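Local coordinates for 3-oxoacyl-[acyl-carrier protein] synthase (Thermus thermophilus, PDB 1UB7), which probably catalyses the first condensation of fatty acid synthesis, joining an acetyl group from acetyl-CoA to two carbons from malonyl-ACP, at residues R14-T17 with N18-E22; T50-L53 with A54-A57; A137-L140 with S141-I144. All coordinates share one frame; numbering follows the deposited sequence.

Interaction 1: R14-T17 with N18-E22; sequences RVMT and NADFE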
# COMPACT_ATOMS: atom_id res chain seq x y z
N ARG A 14 17.79 -21.98 0.98
CA ARG A 14 18.27 -22.39 2.30
C ARG A 14 17.16 -22.80 3.28
O ARG A 14 16.26 -22.01 3.58
CB ARG A 14 19.12 -21.27 2.91
CG ARG A 14 19.52 -21.47 4.36
CD ARG A 14 21.01 -21.14 4.52
NE ARG A 14 21.32 -20.56 5.83
CZ ARG A 14 22.54 -20.17 6.21
NH1 ARG A 14 23.57 -20.30 5.37
NH2 ARG A 14 22.73 -19.64 7.41
N VAL A 15 17.26 -24.03 3.78
CA VAL A 15 16.29 -24.57 4.73
C VAL A 15 16.79 -24.44 6.17
O VAL A 15 18.00 -24.41 6.42
CB VAL A 15 15.99 -26.06 4.45
CG1 VAL A 15 14.94 -26.58 5.43
CG2 VAL A 15 15.51 -26.25 3.02
N MET A 16 15.85 -24.36 7.11
CA MET A 16 16.20 -24.27 8.51
C MET A 16 15.27 -25.14 9.34
O MET A 16 14.10 -24.82 9.55
CB MET A 16 16.14 -22.82 8.99
CG MET A 16 17.01 -22.59 10.20
SD MET A 16 17.44 -20.87 10.45
CE MET A 16 17.39 -20.75 12.22
N THR A 17 15.82 -26.27 9.80
CA THR A 17 15.09 -27.26 10.59
C THR A 17 14.95 -26.83 12.05
O THR A 17 15.71 -25.99 12.54
CB THR A 17 15.81 -28.61 10.55
OG1 THR A 17 17.14 -28.46 11.06
CG2 THR A 17 15.88 -29.14 9.12
N ASN A 18 13.98 -27.42 12.74
CA ASN A 18 13.76 -27.10 14.14
C ASN A 18 15.07 -27.42 14.86
O ASN A 18 15.43 -26.77 15.83
CB ASN A 18 12.62 -27.93 14.74
CG ASN A 18 11.25 -27.56 14.15
OD1 ASN A 18 10.97 -26.40 13.86
ND2 ASN A 18 10.39 -28.56 14.01
N ALA A 19 15.77 -28.43 14.35
CA ALA A 19 17.06 -28.84 14.90
C ALA A 19 17.98 -27.62 14.89
O ALA A 19 18.62 -27.31 15.90
CB ALA A 19 17.66 -29.97 14.05
N ASP A 20 18.04 -26.95 13.75
CA ASP A 20 18.85 -25.75 13.58
C ASP A 20 18.57 -24.73 14.68
O ASP A 20 19.43 -23.92 15.04
CB ASP A 20 18.57 -25.11 12.21
CG ASP A 20 19.25 -25.84 11.08
OD1 ASP A 20 20.50 -25.90 11.09
OD2 ASP A 20 18.55 -26.35 10.18
N PHE A 21 17.35 -24.77 15.21
CA PHE A 21 16.94 -23.87 16.28
C PHE A 21 17.32 -24.44 17.65
O PHE A 21 17.59 -23.69 18.59
CB PHE A 21 15.43 -23.62 16.20
CG PHE A 21 15.03 -22.66 15.10
CD1 PHE A 21 15.29 -21.29 15.22
CD2 PHE A 21 14.38 -23.12 13.95
CE1 PHE A 21 14.92 -20.40 14.21
CE2 PHE A 21 14.01 -22.24 12.93
CZ PHE A 21 14.27 -20.88 13.06
N GLU A 22 17.34 -25.77 17.77
CA GLU A 22 17.71 -26.41 19.03
C GLU A 22 19.20 -26.22 19.25
O GLU A 22 19.69 -26.33 20.37
CB GLU A 22 17.40 -27.92 18.99
CG GLU A 22 15.92 -28.28 18.89
CD GLU A 22 15.68 -29.78 18.86
OE1 GLU A 22 16.27 -30.46 17.99
OE2 GLU A 22 14.90 -30.28 19.70

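Interaction 2: T50-L53 with A54-A57; sequences TSDL and AFKA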
# COMPACT_ATOMS: atom_id res chain seq x y z
N THR A 50 13.19 -8.86 -0.25
CA THR A 50 11.79 -8.98 -0.66
C THR A 50 11.55 -8.81 -2.16
O THR A 50 10.76 -9.57 -2.75
CB THR A 50 10.90 -7.99 0.09
OG1 THR A 50 10.82 -8.40 1.47
CG2 THR A 50 9.50 -7.95 -0.53
N SER A 51 12.23 -7.85 -2.78
CA SER A 51 12.08 -7.64 -4.21
C SER A 51 12.57 -8.87 -4.98
O SER A 51 11.97 -9.26 -5.99
CB SER A 51 12.85 -6.38 -4.64
OG SER A 51 14.20 -6.45 -4.22
N ASP A 52 13.63 -9.49 -4.48
CA ASP A 52 14.16 -10.69 -5.15
C ASP A 52 13.17 -11.83 -5.04
O ASP A 52 12.95 -12.56 -6.00
CB ASP A 52 15.49 -11.10 -4.52
CG ASP A 52 16.50 -9.99 -4.55
OD1 ASP A 52 16.98 -9.66 -5.66
OD2 ASP A 52 16.79 -9.44 -3.47
N LEU A 53 12.58 -11.98 -3.86
CA LEU A 53 11.61 -13.03 -3.68
C LEU A 53 10.47 -12.74 -4.64
O LEU A 53 9.92 -13.66 -5.26
CB LEU A 53 11.11 -13.06 -2.24
CG LEU A 53 12.17 -13.12 -1.13
CD1 LEU A 53 11.48 -13.15 0.23
CD2 LEU A 53 13.06 -14.35 -1.31
N ALA A 54 10.12 -11.46 -4.79
CA ALA A 54 9.03 -11.07 -5.69
C ALA A 54 9.41 -11.37 -7.14
O ALA A 54 8.59 -11.90 -7.91
CB ALA A 54 8.70 -9.59 -5.52
N PHE A 55 10.65 -11.04 -7.53
CA PHE A 55 11.09 -11.31 -8.90
C PHE A 55 11.01 -12.81 -9.17
O PHE A 55 10.45 -13.24 -10.18
CB PHE A 55 12.54 -10.84 -9.14
CG PHE A 55 12.76 -9.35 -8.96
CD1 PHE A 55 11.70 -8.44 -9.00
CD2 PHE A 55 14.06 -8.87 -8.74
CE1 PHE A 55 11.92 -7.07 -8.83
CE2 PHE A 55 14.29 -7.50 -8.57
CZ PHE A 55 13.22 -6.60 -8.61
N LYS A 56 11.57 -13.60 -8.26
CA LYS A 56 11.57 -15.05 -8.42
C LYS A 56 10.17 -15.65 -8.48
O LYS A 56 9.94 -16.62 -9.20
CB LYS A 56 12.40 -15.71 -7.31
CG LYS A 56 13.88 -15.79 -7.67
CD LYS A 56 14.78 -15.42 -6.51
CE LYS A 56 16.23 -15.21 -6.96
NZ LYS A 56 17.08 -14.74 -5.82
N ALA A 57 9.23 -15.09 -7.74
CA ALA A 57 7.87 -15.63 -7.78
C ALA A 57 7.27 -15.34 -9.14
O ALA A 57 6.56 -16.18 -9.70
CB ALA A 57 7.01 -15.01 -6.69

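Interaction 3: A137-L140 with S141-I144; sequences AEAL and SKII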
# COMPACT_ATOMS: atom_id res chain seq x y z
N ALA A 137 4.79 -11.00 -1.06
CA ALA A 137 6.20 -11.30 -0.79
C ALA A 137 6.72 -10.74 0.53
O ALA A 137 6.58 -9.54 0.80
CB ALA A 137 7.07 -10.80 -1.95
N GLU A 138 7.37 -11.61 1.31
CA GLU A 138 7.91 -11.26 2.64
C GLU A 138 9.28 -11.83 2.96
O GLU A 138 9.53 -13.01 2.75
CB GLU A 138 6.96 -11.76 3.73
CG GLU A 138 5.65 -11.02 3.81
CD GLU A 138 5.74 -9.76 4.64
OE1 GLU A 138 6.74 -9.02 4.51
OE2 GLU A 138 4.81 -9.51 5.43
N ALA A 139 10.16 -10.99 3.49
CA ALA A 139 11.49 -11.42 3.90
C ALA A 139 11.53 -11.15 5.41
O ALA A 139 12.25 -10.27 5.87
CB ALA A 139 12.57 -10.61 3.19
N LEU A 140 10.75 -11.90 6.16
CA LEU A 140 10.68 -11.70 7.60
C LEU A 140 12.00 -11.94 8.30
O LEU A 140 12.28 -11.33 9.33
CB LEU A 140 9.59 -12.58 8.20
CG LEU A 140 8.23 -12.09 7.69
CD1 LEU A 140 7.16 -13.17 7.87
CD2 LEU A 140 7.88 -10.79 8.42
N SER A 141 12.83 -12.80 7.73
CA SER A 141 14.12 -13.10 8.32
C SER A 141 15.00 -11.86 8.41
O SER A 141 16.12 -11.93 8.91
CB SER A 141 14.85 -14.17 7.51
OG SER A 141 15.23 -13.69 6.25
N LYS A 142 14.50 -10.73 7.94
CA LYS A 142 15.30 -9.51 7.96
C LYS A 142 14.93 -8.56 9.10
O LYS A 142 15.66 -7.62 9.38
CB LYS A 142 15.17 -8.76 6.63
CG LYS A 142 15.30 -9.63 5.40
CD LYS A 142 16.72 -10.06 5.12
CE LYS A 142 16.79 -10.84 3.81
NZ LYS A 142 18.19 -11.07 3.35
N ILE A 143 13.78 -8.81 9.74
CA ILE A 143 13.31 -7.97 10.84
C ILE A 143 12.99 -8.82 12.07
O ILE A 143 12.49 -8.33 13.08
CB ILE A 143 12.02 -7.19 10.47
CG1 ILE A 143 10.94 -8.17 10.00
CG2 ILE A 143 12.32 -6.17 9.38
CD1 ILE A 143 9.51 -7.69 10.25
N ILE A 144 13.28 -10.11 11.96
CA ILE A 144 13.01 -11.04 13.04
C ILE A 144 14.18 -11.07 14.02
O ILE A 144 15.34 -11.04 13.61
CB ILE A 144 12.79 -12.45 12.47
CG1 ILE A 144 12.35 -13.40 13.58
CG2 ILE A 144 14.06 -12.95 11.82
CD1 ILE A 144 12.15 -14.82 13.10

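Interaction 1: R14-T17 with N18-E22
Thr17 and Asp20 grip each other where the short strand 14-17 runs into helix 18-22. The Thr17 hydroxyl, set between its own backbone N and carbonyl carbon (chi1 59°), accepts from the helix amide, Asp20 N to OG1 at 3.2 Å, and donates to Asp20 OD2 at 2.7 Å, meeting that oxygen from above the carboxylate plane. Asp20 reaches back: its OD2 also takes Thr17 N at 2.8 Å, through the lone pair directed away from OD1. These reciprocal bonds make a capping box, with Thr17 as N-cap, and two donors on one oxygen fix the turn of the carboxylate. Next to the box, Met16 CG lies 3.6 Å from Asp20 CB, and the bent end of the methionine carries CE over one face of the Phe21 ring, though its exact place is doubtful; SD follows obliquely, 4.7 Å from the ring centroid, in a Met-aromatic contact. This is the packed part, where the ring also touches Arg41 of strand 40-43. Asn18, pointing away from the strand, is held by Asp29, Arg41 and Ile38. The solvent side is thinner: exposed Ala19 brings CB 3.4 Å from Thr17 OG1, while exposed Val15 barely meets the helix and rests on Glu40 and Arg42.

Interaction 2: T50-L53 with A54-A57
Four successive i to i+4 backbone bonds, from Ala54 N to Thr50 O through Ala57 N to Leu53 O, wind residues 50-57 into the first two turns of alpha-helix 50-64, the straightest being Lys56 N to Asp52 O with an N-H...O angle of 174°. The helix packs by Thr50 and Ala54 against strand 131-138 of the five-stranded mixed sheet, as befits the layered alpha/beta fold of the thiolase superfamily. One turn apart, Ser51 and Phe55 share the flank that faces helix 89-96 and the second subunit. With CG anti to its carbonyl carbon (chi1 -61°), Phe55 folds its ring back over the preceding turn, so that Ser51 O stands 3.0 Å above one face, displaced toward the rim, while Ser51 CB approaches CZ at 4.0 Å. Pro198 of the second subunit packs on both side chains, and Val93 of helix 89-96 touches the ring as well. With only an alanine at Phe55, Ser51 O is likely to lose its ring cover and that proline part of the surface it packs on. The polar ends are taken by other partners: Ser51 OG by Asp83, Asp52 OD2 by Tyr49 N and by Arg196 of the second subunit, Lys56 NZ by Glu48. Asp52 and Lys56 do not pair, OD1 and NZ standing 5.1 Å apart, although the lysine chain, bent at chi2, brings CD to 3.4 Å from Asp52 O.

Interaction 3: A137-L140 with S141-I144
Lys142 lays the start of its side chain against Ala139, with CG 3.6 Å from the alanine CB and 3.2 Å from Ala139 O. The bend at chi2 (-74°) then leads the chain away to Glu48 O, which NZ reaches by a hydrogen bond, and to Tyr49, with which the lysine forms a cation-pi contact. Strand 131-138 ends just before this point, and the chain leaves it through a short 3-10 turn. Leu140 O serves as the hub of the turn: Ile143 N donates to it at 3.0 Å, arriving from well above the carbonyl plane, and Ile144 N adds a weak bond at 3.1 Å. Ile144 also covers this oxygen with its CB, 3.4 Å away, and with CG2. Beside the carbonyl, the leucine and Ile143 side chains meet obliquely, CD2 to CD1 at 4.0 Å; in Ile143, CG1 is set between backbone N and carbonyl carbon (chi1 56°), and passes close to Leu140 O. The Leu140 side chain lies about 5 Å from that of Asn276, a predicted active-site residue, and so brings an apolar group near it; Phe86 of the second subunit packs on Ile143. Ser141 OG bonds to Asp157. The Leu140 carbonyl, flanked by branched hydrocarbon, thus finds its partners in main-chain amides, while the lysine charge is taken up by a carbonyl and an aromatic ring.

How the interactions relate
Interactions 2 and 3 are both largely buried and meet each other: Thr50 and Leu53 of helix 50-64 pack on the end of strand 131-138 and the residue that follows it, Leu53 CD1 coming to 3.2 Å from Glu138 O and Thr50 OG1 to 3.3 Å from Ala139 CB. Both also touch the second subunit. Interaction 1 lies farther out, its centre about 22 Å from the centre of the chain, and touches neither of the others, though its nearest atoms come within about 6 Å of interaction 3. Chemistry follows place: side-chain oxygens cap a helix at the more open site, whereas main-chain bonds dominate within the helix and in the turn beyond the strand.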